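PDB 2D4E: 5-carboxymethyl-2-hydroxymuconate semialdehyde dehydrogenase from Thermus thermophilus, which catalyses the NAD-dependent oxidation of 5-carboxymethyl-2-hydroxymuconate semialdehyde to the corresponding carboxylate, as a member of the aldehyde dehydrogenase family. Local coordinates for the interface of chains A and B. Residues are numbered along the deposited sequence; one frame, centred on the assembly and turned at random. Chains: chain A/B, 5-carboxymethyl-2-hydroxymuconate semialdehyde dehydrogenase.

The interface of chains A and B. Residues chain A 258, 261-262, 265-266; chain B 254-255, 258-259.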
loop_
_atom_site.group_PDB
_atom_site.type_symbol
_atom_site.label_atom_id
_atom_site.label_comp_id
_atom_site.label_asym_id
_atom_site.label_seq_id
_atom_site.Cartn_x
_atom_site.Cartn_y
_atom_site.Cartn_z
ATOM N N MET A 258 16.041 15.898 23.276
ATOM C CA MET A 258 16.653 14.710 22.699
ATOM C C MET A 258 17.811 14.228 23.559
ATOM O O MET A 258 17.930 13.033 23.837
ATOM C CB MET A 258 17.155 14.979 21.280
ATOM C CG MET A 258 17.539 13.691 20.553
ATOM S SD MET A 258 18.142 13.891 18.871
ATOM C CE MET A 258 19.191 12.410 18.714
ATOM N N ALA A 261 16.516 12.614 26.532
ATOM C CA ALA A 261 15.790 11.404 26.152
ATOM C C ALA A 261 16.732 10.218 25.916
ATOM O O ALA A 261 16.333 9.058 26.051
ATOM C CB ALA A 261 14.971 11.670 24.896
ATOM N N ALA A 262 17.976 10.514 25.556
ATOM C CA ALA A 262 18.965 9.471 25.299
ATOM C C ALA A 262 19.136 8.551 26.508
ATOM O O ALA A 262 19.369 7.349 26.357
ATOM C CB ALA A 262 20.298 10.102 24.931
ATOM N N LEU A 265 16.794 6.016 25.856
ATOM C CA LEU A 265 16.631 5.699 24.442
ATOM C C LEU A 265 15.185 5.882 23.987
ATOM O O LEU A 265 14.626 5.031 23.292
ATOM C CB LEU A 265 17.095 4.264 24.182
ATOM C CG LEU A 265 18.610 4.064 24.298
ATOM C CD1 LEU A 265 18.952 2.583 24.197
ATOM C CD2 LEU A 265 19.307 4.854 23.197
ATOM N N LYS A 266 14.593 7.007 24.372
ATOM C CA LYS A 266 13.211 7.304 24.026
ATOM C C LYS A 266 12.995 7.678 22.564
ATOM O O LYS A 266 13.867 8.256 21.919
ATOM C CB LYS A 266 12.683 8.426 24.919
ATOM C CG LYS A 266 12.664 8.069 26.393
ATOM C CD LYS A 266 11.875 9.085 27.192
ATOM C CE LYS A 266 11.688 8.636 28.632
ATOM N NZ LYS A 266 10.671 9.488 29.312
ATOM N N GLY B 254 24.310 2.767 22.417
ATOM C CA GLY B 254 23.198 3.457 21.794
ATOM C C GLY B 254 22.880 4.738 22.538
ATOM O O GLY B 254 22.588 5.765 21.923
ATOM N N LYS B 255 22.954 4.682 23.866
ATOM C CA LYS B 255 22.673 5.851 24.695
ATOM C C LYS B 255 23.711 6.950 24.491
ATOM O O LYS B 255 23.365 8.129 24.357
ATOM C CB LYS B 255 22.635 5.460 26.174
ATOM C CG LYS B 255 21.504 4.517 26.539
ATOM C CD LYS B 255 21.462 4.276 28.041
ATOM C CE LYS B 255 20.303 3.370 28.418
ATOM N NZ LYS B 255 20.236 3.133 29.887
ATOM N N MET B 258 23.243 8.434 20.999
ATOM C CA MET B 258 22.053 9.272 20.909
ATOM C C MET B 258 22.269 10.601 21.622
ATOM O O MET B 258 21.877 11.659 21.117
ATOM C CB MET B 258 20.833 8.565 21.503
ATOM C CG MET B 258 19.544 9.354 21.300
ATOM S SD MET B 258 18.052 8.554 21.929
ATOM C CE MET B 258 16.871 9.911 21.822
ATOM N N ARG B 259 22.904 10.542 22.790
ATOM C CA ARG B 259 23.169 11.737 23.582
ATOM C C ARG B 259 23.999 12.758 22.810
ATOM O O ARG B 259 23.685 13.951 22.802
ATOM C CB ARG B 259 23.886 11.354 24.883
ATOM C CG ARG B 259 24.082 12.507 25.864
ATOM C CD ARG B 259 24.666 12.027 27.195
ATOM N NE ARG B 259 23.758 11.140 27.921
ATOM C CZ ARG B 259 24.035 9.879 28.245
ATOM N NH1 ARG B 259 25.203 9.344 27.907
ATOM N NH2 ARG B 259 23.144 9.149 28.905
#
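B:Met258 and A:Met258 meet on the two-fold axis with matching torsions: each CG stands anti to its own backbone N (chi1 -174° in B, -168° in A), and each chain runs extended from there to the methyl. The two side chains cross at a slant, A:Met258 CE lying 4.0 Å from B:Met258 CG. Both belong to helix 251-261, which in this aldehyde dehydrogenase fold packs against its symmetry mate; pairing of subunits through the coenzyme domain is usual in the family, so this contact is probably part of the biological dimer. B:Met258 loses 90 Å² to the partner residues here, as its twin does on the other half. Its straight chain reaches past the end of the A helix: SD rests 3.6 Å from A:Ala262 CA, and the methyl CE ends 3.4 Å from the backbone carbonyl A:Lys266 O, with A:Ala261 CB alongside. Cutting B:Met258 back to an alanine would probably open a gap at the subunit boundary beside A:Ala261 and A:Lys266 O, depriving A:Ala262 CA of the sulfur and A:Met258 of the methylene and methyl it crosses. A:Ala262, in the short 3-10 turn 262-264, points its methyl at the backbone of the B helix, 3.6 Å from B:Arg259 CA. Farther along, A:Leu265 lies against the first turn of the B helix. Its CD2 branch touches the backbone B:Gly254 C at 3.6 Å, while CG meets the B:Lys255 methylene CG at 3.7 Å, the two side chains crossing at about a right angle. The lysine contributes its aliphatic stem, which also passes A:Ala262 O, and its extended chain carries the amine NZ on past the leucine. A:Leu265 itself sits in a left-handed backbone conformation (phi 46°), between the 3-10 turn and strand 267-271.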